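Local atomic coordinates of hypothetical protein Atu2684 (Agrobacterium tumefaciens, PDB entry 2AXO), a protein that is of unknown function but, as a probable thioredoxin-like protein with a CXXC-type disulfide, may take part in thiol-disulfide chemistry. Residues 48-53 against 75-80; 179-184 against 198-203; 203-208 against 226-231. One frame throughout, in Å; residues are numbered along the deposited sequence.

Contact 1. Residues 48-53 against 75-80; sequences LFTSQG and GLSYHV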
# COMPACT_ATOMS: atom_id res chain seq x y z
N LEU A 48 -11.86 7.18 7.62
CA LEU A 48 -10.53 7.12 8.21
C LEU A 48 -9.80 5.82 7.90
O LEU A 48 -10.34 4.73 8.10
CB LEU A 48 -10.64 7.27 9.73
CG LEU A 48 -9.39 7.03 10.56
CD1 LEU A 48 -8.42 8.18 10.39
CD2 LEU A 48 -9.79 6.88 12.03
N PHE A 49 -8.58 5.94 7.39
CA PHE A 49 -7.76 4.77 7.11
C PHE A 49 -6.78 4.74 8.27
O PHE A 49 -6.04 5.70 8.51
CB PHE A 49 -7.07 4.91 5.75
CG PHE A 49 -8.05 4.89 4.61
CD1 PHE A 49 -8.72 6.05 4.24
CD2 PHE A 49 -8.40 3.69 4.01
CE1 PHE A 49 -9.74 6.02 3.28
CE2 PHE A 49 -9.41 3.64 3.05
CZ PHE A 49 -10.08 4.81 2.68
N THR A 50 -6.80 3.63 8.99
CA THR A 50 -5.99 3.48 10.19
C THR A 50 -5.55 2.03 10.36
O THR A 50 -5.73 1.22 9.46
CB THR A 50 -6.84 3.90 11.42
OG1 THR A 50 -6.09 3.74 12.63
CG2 THR A 50 -8.11 3.05 11.48
N SER A 51 -4.97 1.71 11.51
CA SER A 51 -4.53 0.35 11.81
C SER A 51 -4.06 0.29 13.26
O SER A 51 -3.53 1.26 13.79
CB SER A 51 -3.39 -0.09 10.89
OG SER A 51 -2.91 -1.36 11.28
N GLN A 52 -4.24 -0.86 13.90
CA GLN A 52 -3.80 -0.97 15.27
C GLN A 52 -2.27 -1.04 15.29
O GLN A 52 -1.65 -0.78 16.32
CB GLN A 52 -4.41 -2.19 15.95
CG GLN A 52 -3.68 -3.49 15.72
CD GLN A 52 -3.96 -4.50 16.83
OE1 GLN A 52 -3.46 -4.37 17.95
NE2 GLN A 52 -4.78 -5.49 16.52
N GLY A 53 -1.68 -1.39 14.16
CA GLY A 53 -0.23 -1.48 14.07
C GLY A 53 0.43 -0.13 13.83
O GLY A 53 1.66 -0.02 13.83
N GLY A 75 -19.45 8.36 9.71
CA GLY A 75 -18.07 8.00 9.97
C GLY A 75 -17.76 6.53 9.75
O GLY A 75 -18.51 5.65 10.17
N LEU A 76 -16.64 6.29 9.09
CA LEU A 76 -16.20 4.93 8.79
C LEU A 76 -14.72 4.77 9.05
O LEU A 76 -13.93 5.67 8.80
CB LEU A 76 -16.47 4.62 7.32
CG LEU A 76 -17.94 4.62 6.91
CD1 LEU A 76 -18.02 4.66 5.40
CD2 LEU A 76 -18.63 3.37 7.46
N SER A 77 -14.35 3.60 9.55
CA SER A 77 -12.95 3.29 9.81
C SER A 77 -12.53 2.11 8.94
O SER A 77 -13.14 1.04 8.99
CB SER A 77 -12.75 2.94 11.28
OG SER A 77 -11.41 2.58 11.52
N TYR A 78 -11.51 2.33 8.11
CA TYR A 78 -10.98 1.28 7.24
C TYR A 78 -9.59 0.86 7.71
O TYR A 78 -8.62 1.59 7.49
CB TYR A 78 -10.86 1.75 5.79
CG TYR A 78 -12.16 2.10 5.11
CD1 TYR A 78 -12.73 3.37 5.27
CD2 TYR A 78 -12.81 1.19 4.29
CE1 TYR A 78 -13.91 3.71 4.62
CE2 TYR A 78 -13.99 1.52 3.64
CZ TYR A 78 -14.54 2.78 3.81
OH TYR A 78 -15.71 3.11 3.17
N HIS A 79 -9.48 -0.31 8.32
CA HIS A 79 -8.18 -0.78 8.78
C HIS A 79 -7.37 -1.29 7.59
O HIS A 79 -7.80 -2.20 6.88
CB HIS A 79 -8.34 -1.89 9.82
CG HIS A 79 -8.81 -1.40 11.15
ND1 HIS A 79 -10.06 -0.87 11.36
CD2 HIS A 79 -8.18 -1.35 12.35
CE1 HIS A 79 -10.19 -0.52 12.63
NE2 HIS A 79 -9.06 -0.80 13.25
N VAL A 80 -6.20 -0.69 7.38
CA VAL A 80 -5.32 -1.08 6.27
C VAL A 80 -4.44 -2.26 6.67
O VAL A 80 -4.20 -2.50 7.85
CB VAL A 80 -4.43 0.11 5.83
CG1 VAL A 80 -5.31 1.22 5.29
CG2 VAL A 80 -3.60 0.61 7.01
O HOH W 1 -2.21 -3.46 9.27
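Tyr78, Thr50 and Val80 carry much of the contact between strand 48-50 and strand 75-79, the two parallel strands of a beta-alpha-beta unit of the thioredoxin-like fold; helix 58-70 makes the crossover. Four backbone bonds join them: Leu48 N to Leu76 O, Tyr78 N to Leu48 O (2.7 Å, 178° at the hydrogen), Thr50 N to Tyr78 O, and Val80 N to Thr50 O. On one face of the sheet the rings of Phe49 and Tyr78 lie side by side and nearly parallel, but slid so far apart (centroids 5.0 Å) that they barely overlap; Phe49 CD2 rests instead on Tyr78 CB at 3.6 Å. Val80 CG1 closes on the edge of the Phe49 ring, and helix 95-107 covers this side. On the other face Thr50 holds OG1 anti to its backbone N (chi1 179°), where it bonds to Asp61 of helix 58-70. Its CG2 sits over the centre of the His79 imidazole, 4.2 Å from the centroid, and 3.3 Å from Ser77 OG. Beyond the strand, Ser51 OG accepts from Gly53 N in an ST turn, and one water links Ser51 OG to Val80 O, donating to that carbonyl oxygen at 2.6 Å.

Contact 2. Residues 179-184 against 198-203; sequences FTREQT and SYWHSV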
# COMPACT_ATOMS: atom_id res chain seq x y z
N PHE A 179 -19.91 -2.52 8.53
CA PHE A 179 -18.97 -2.39 9.64
C PHE A 179 -19.52 -2.96 10.93
O PHE A 179 -20.72 -3.23 11.06
CB PHE A 179 -18.61 -0.91 9.88
CG PHE A 179 -19.79 -0.03 10.14
CD1 PHE A 179 -20.34 0.74 9.11
CD2 PHE A 179 -20.39 0.02 11.40
CE1 PHE A 179 -21.45 1.55 9.34
CE2 PHE A 179 -21.50 0.82 11.64
CZ PHE A 179 -22.04 1.59 10.60
N THR A 180 -18.61 -3.18 11.87
CA THR A 180 -18.97 -3.64 13.19
C THR A 180 -19.14 -2.31 13.92
O THR A 180 -18.45 -1.34 13.61
CB THR A 180 -17.84 -4.47 13.85
OG1 THR A 180 -16.62 -3.72 13.85
CG2 THR A 180 -17.63 -5.78 13.09
N ARG A 181 -20.07 -2.26 14.86
CA ARG A 181 -20.32 -1.05 15.61
C ARG A 181 -19.10 -0.72 16.47
O ARG A 181 -18.50 0.35 16.34
CB ARG A 181 -21.56 -1.25 16.47
CG ARG A 181 -21.84 -0.16 17.46
CD ARG A 181 -22.13 1.17 16.80
NE ARG A 181 -22.79 2.05 17.75
CZ ARG A 181 -22.99 3.35 17.55
NH1 ARG A 181 -22.57 3.92 16.42
NH2 ARG A 181 -23.60 4.06 18.48
N GLU A 182 -18.74 -1.65 17.35
CA GLU A 182 -17.58 -1.48 18.22
C GLU A 182 -16.88 -2.82 18.37
O GLU A 182 -17.52 -3.83 18.67
CB GLU A 182 -18.00 -0.98 19.60
CG GLU A 182 -16.82 -0.72 20.51
CD GLU A 182 -16.77 -1.67 21.69
OE1 GLU A 182 -17.59 -1.51 22.62
OE2 GLU A 182 -15.90 -2.58 21.67
N GLN A 183 -15.57 -2.85 18.16
CA GLN A 183 -14.84 -4.09 18.29
C GLN A 183 -13.59 -3.88 19.13
O GLN A 183 -12.83 -2.94 18.91
CB GLN A 183 -14.46 -4.63 16.90
CG GLN A 183 -14.09 -6.10 16.89
CD GLN A 183 -13.93 -6.64 15.48
OE1 GLN A 183 -14.80 -6.44 14.63
NE2 GLN A 183 -12.83 -7.33 15.23
N THR A 184 -13.38 -4.76 20.10
CA THR A 184 -12.21 -4.65 20.96
C THR A 184 -11.15 -5.65 20.54
O THR A 184 -11.46 -6.78 20.16
CB THR A 184 -12.57 -4.92 22.44
OG1 THR A 184 -13.16 -6.22 22.56
CG2 THR A 184 -13.55 -3.87 22.94
N SER A 198 -10.40 -0.35 21.72
CA SER A 198 -11.69 -0.38 21.04
C SER A 198 -11.68 0.45 19.76
O SER A 198 -11.16 1.57 19.73
CB SER A 198 -12.78 0.13 21.98
OG SER A 198 -14.00 0.33 21.27
N TYR A 199 -12.27 -0.11 18.70
CA TYR A 199 -12.37 0.57 17.41
C TYR A 199 -13.84 0.63 17.03
O TYR A 199 -14.60 -0.29 17.34
CB TYR A 199 -11.58 -0.20 16.35
CG TYR A 199 -10.09 -0.10 16.54
CD1 TYR A 199 -9.39 1.03 16.10
CD2 TYR A 199 -9.38 -1.11 17.17
CE1 TYR A 199 -8.02 1.13 16.30
CE2 TYR A 199 -8.00 -1.01 17.37
CZ TYR A 199 -7.33 0.11 16.93
OH TYR A 199 -5.98 0.21 17.12
N TRP A 200 -14.23 1.71 16.37
CA TRP A 200 -15.63 1.90 15.98
C TRP A 200 -15.82 2.01 14.48
O TRP A 200 -14.99 2.57 13.78
CB TRP A 200 -16.20 3.16 16.66
CG TRP A 200 -16.30 3.03 18.15
CD1 TRP A 200 -15.27 3.07 19.06
CD2 TRP A 200 -17.49 2.76 18.90
NE1 TRP A 200 -15.75 2.84 20.33
CE2 TRP A 200 -17.11 2.65 20.26
CE3 TRP A 200 -18.84 2.61 18.56
CZ2 TRP A 200 -18.03 2.39 21.27
CZ3 TRP A 200 -19.76 2.35 19.57
CH2 TRP A 200 -19.35 2.24 20.91
N HIS A 201 -16.95 1.48 14.01
CA HIS A 201 -17.32 1.49 12.61
C HIS A 201 -16.24 0.94 11.67
O HIS A 201 -16.00 1.48 10.59
CB HIS A 201 -17.75 2.91 12.20
CG HIS A 201 -19.05 3.35 12.80
ND1 HIS A 201 -19.82 4.37 12.29
CD2 HIS A 201 -19.73 2.87 13.88
CE1 HIS A 201 -20.92 4.50 13.00
NE2 HIS A 201 -20.89 3.60 13.97
N SER A 202 -15.61 -0.15 12.11
CA SER A 202 -14.57 -0.83 11.35
C SER A 202 -15.20 -1.58 10.17
O SER A 202 -15.91 -2.57 10.36
CB SER A 202 -13.81 -1.81 12.25
OG SER A 202 -13.12 -1.13 13.28
N VAL A 203 -14.93 -1.10 8.97
CA VAL A 203 -15.46 -1.69 7.75
C VAL A 203 -14.81 -3.03 7.41
O VAL A 203 -13.59 -3.14 7.37
CB VAL A 203 -15.28 -0.72 6.57
CG1 VAL A 203 -15.79 -1.34 5.27
CG2 VAL A 203 -16.02 0.59 6.86
O HOH W 2 -15.42 -1.43 14.83
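The Phe179 and His201 rings stack face to face, centroids 4.2 Å apart and planes 22° from parallel, with Phe179 CE2 over the centre of the imidazole and His201 CG above the rim of the phenyl ring. At the imidazole edge Arg181 NH1 donates to His201 NE2 (3.0 Å, 140° at the hydrogen); the acceptor lies in the guanidinium plane, while the donor is tilted slightly from the ring plane. His201 ND1 bonds to Gly75 O of strand 74-79, so both ring nitrogens are engaged and the ring's rotation is fixed. Trp200 CZ3 lies over one face of the guanidinium, 3.5 Å from Arg181 NE, and the two planes stand almost perpendicular, at 83°. One face of the indole is covered by Glu182: CB sits above the centre of the six-membered ring, 3.5 Å from its centroid, and CG, anti to the backbone N, packs against Trp200 CE2 at 3.4 Å.

The backbones pair antiparallel. Gln183 and Tyr199 exchange two bonds, each 2.9 Å between N and O, whereas the bond from Ser202 N to Thr180 O is weak. Both chains turn a corner, at Arg181 and His201, where His201 N still donates to Arg181 O. A water bridges the bend, accepting from Thr180 OG1 and Ser202 N and donating to Tyr199 O. The whole is a bent beta hairpin of strands 172-186 and 196-212, its corner set against helix 58-70 through Ile68.

Contact 3. Residues 203-208 against 226-231; sequences VYDVQT and VAKVKK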
# COMPACT_ATOMS: atom_id res chain seq x y z
N VAL A 203 -14.93 -1.10 8.97
CA VAL A 203 -15.46 -1.69 7.75
C VAL A 203 -14.81 -3.03 7.41
O VAL A 203 -13.59 -3.14 7.37
CB VAL A 203 -15.28 -0.72 6.57
CG1 VAL A 203 -15.79 -1.34 5.27
CG2 VAL A 203 -16.02 0.59 6.86
N TYR A 204 -15.64 -4.05 7.16
CA TYR A 204 -15.11 -5.36 6.82
C TYR A 204 -15.53 -5.83 5.43
O TYR A 204 -15.09 -6.88 4.97
CB TYR A 204 -15.54 -6.41 7.85
CG TYR A 204 -17.03 -6.61 7.95
CD1 TYR A 204 -17.79 -5.90 8.88
CD2 TYR A 204 -17.68 -7.54 7.14
CE1 TYR A 204 -19.16 -6.12 9.01
CE2 TYR A 204 -19.05 -7.76 7.25
CZ TYR A 204 -19.78 -7.05 8.19
OH TYR A 204 -21.13 -7.28 8.32
N ASP A 205 -16.39 -5.06 4.77
CA ASP A 205 -16.82 -5.39 3.42
C ASP A 205 -17.48 -4.19 2.77
O ASP A 205 -18.23 -3.45 3.41
CB ASP A 205 -17.79 -6.58 3.42
CG ASP A 205 -18.11 -7.06 2.01
OD1 ASP A 205 -17.17 -7.15 1.19
OD2 ASP A 205 -19.29 -7.35 1.71
N VAL A 206 -17.18 -3.99 1.49
CA VAL A 206 -17.72 -2.88 0.71
C VAL A 206 -18.23 -3.45 -0.61
O VAL A 206 -17.53 -4.22 -1.26
CB VAL A 206 -16.62 -1.83 0.40
CG1 VAL A 206 -17.22 -0.69 -0.42
CG2 VAL A 206 -16.00 -1.31 1.69
N GLN A 207 -19.44 -3.08 -1.00
CA GLN A 207 -20.00 -3.58 -2.26
C GLN A 207 -20.92 -2.57 -2.92
O GLN A 207 -21.59 -1.77 -2.25
CB GLN A 207 -20.75 -4.89 -2.04
CG GLN A 207 -21.90 -4.79 -1.05
CD GLN A 207 -22.58 -6.12 -0.81
OE1 GLN A 207 -21.92 -7.15 -0.62
NE2 GLN A 207 -23.90 -6.12 -0.80
N THR A 208 -20.95 -2.61 -4.24
CA THR A 208 -21.80 -1.73 -5.03
C THR A 208 -23.08 -2.50 -5.29
O THR A 208 -23.06 -3.59 -5.85
CB THR A 208 -21.12 -1.37 -6.35
OG1 THR A 208 -19.89 -0.70 -6.08
CG2 THR A 208 -22.02 -0.47 -7.18
N VAL A 226 -29.37 -8.17 5.54
CA VAL A 226 -29.90 -7.83 6.85
C VAL A 226 -28.98 -8.41 7.92
O VAL A 226 -28.61 -7.73 8.88
CB VAL A 226 -31.32 -8.41 7.05
CG1 VAL A 226 -31.79 -8.17 8.48
CG2 VAL A 226 -32.28 -7.78 6.06
N ALA A 227 -28.60 -9.68 7.75
CA ALA A 227 -27.72 -10.35 8.70
C ALA A 227 -26.39 -9.61 8.85
O ALA A 227 -25.87 -9.49 9.96
CB ALA A 227 -27.47 -11.79 8.26
N LYS A 228 -25.85 -9.12 7.74
CA LYS A 228 -24.58 -8.40 7.80
C LYS A 228 -24.72 -7.06 8.52
O LYS A 228 -23.88 -6.72 9.35
CB LYS A 228 -24.01 -8.19 6.40
CG LYS A 228 -23.73 -9.49 5.66
CD LYS A 228 -22.65 -9.33 4.61
CE LYS A 228 -23.05 -8.38 3.51
NZ LYS A 228 -21.89 -8.18 2.59
N VAL A 229 -25.76 -6.31 8.21
CA VAL A 229 -25.94 -5.02 8.87
C VAL A 229 -26.11 -5.24 10.37
O VAL A 229 -25.62 -4.46 11.18
CB VAL A 229 -27.18 -4.26 8.32
CG1 VAL A 229 -27.28 -2.90 8.97
CG2 VAL A 229 -27.07 -4.12 6.80
N LYS A 230 -26.79 -6.33 10.75
CA LYS A 230 -27.01 -6.65 12.15
C LYS A 230 -25.73 -6.91 12.94
O LYS A 230 -25.74 -6.89 14.16
CB LYS A 230 -27.95 -7.86 12.26
CG LYS A 230 -29.40 -7.54 11.96
CD LYS A 230 -29.99 -6.64 13.04
CE LYS A 230 -31.43 -6.27 12.72
NZ LYS A 230 -32.02 -5.41 13.79
N LYS A 231 -24.63 -7.18 12.23
CA LYS A 231 -23.35 -7.42 12.89
C LYS A 231 -22.76 -6.11 13.40
O LYS A 231 -21.76 -6.09 14.11
CB LYS A 231 -22.35 -8.08 11.92
CG LYS A 231 -22.61 -9.56 11.65
CD LYS A 231 -21.66 -10.10 10.59
CE LYS A 231 -20.20 -10.01 11.02
NZ LYS A 231 -19.29 -10.56 9.96
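The backbones of strand 203-208, which presents Tyr204, Asp205 and Gln207, and of the segment carrying Lys228 of helix 223-229 and Lys231 just after it stay well apart, the nearest CA atoms, those of Asp205 and Lys228, being 9.4 Å from each other, so that long side chains make the contact. Lys228 spans most of it. Its chain leaves the helix with CG anti to the carbonyl carbon and bends at chi3 (-63°), which sets CE; NZ beyond it makes a 2.9 Å salt bridge with Asp205 OD2. The same ammonium meets Gln207 tip to tip, giving a weak, long hydrogen bond of 3.4 Å from Lys228 NZ to Gln207 OE1. Asp205 and Gln207, two residues apart, point to the same side of the strand and thus share one cation, whereas the CB of Val206 between them points away. The charge has a further partner in the ring of Tyr178, to which Lys228 makes a cation-pi contact.

Tyr204 has the largest area buried in the contact. Lys231 NZ lies over one face of its ring, 4.3 Å from the centroid and 27° off the normal, a cation-pi contact in which CE2 and CZ are the nearest ring atoms. The phenol oxygen reaches the helix itself: Tyr204 OH is 3.0 Å from Lys228 O, which approaches the ring at its edge, and 3.6 Å from Lys228 CB. Lys228 O also accepts a backbone bond from Lys231 N.

This is a surface contact. Strand 196-212 pairs with strand 172-186 through backbone bonds between Tyr204 and Asp205 and Tyr178, and between Gln207 and Val176, and at Val203 also bonds to Ser77 of strand 74-79; on the helix, Val226 and Val229 pack against Phe156 of strand 152-156.

Strand 196-212 ties the three contacts together. Contacts 2 and 3 share Val203, their centres about 12 Å apart, and contact 3 continues the strand beyond the corner of contact 2; Tyr204 CE1 packs 3.7 Å from Phe179 N. Contacts 1 and 2, centres about 10 Å apart, meet where strand 74-79 runs beside strand 196-212: Ser77 O and Val203 N lie 2.8 Å apart in a probable hydrogen bond, and His79 and Tyr199 set their rings edge to face. In contact 1 Thr50 touches Cys57, half of the Cys54-Cys57 disulfide, which may mark a redox site. Contact 3, about 16 Å from contact 1 between centres, lies at the surface.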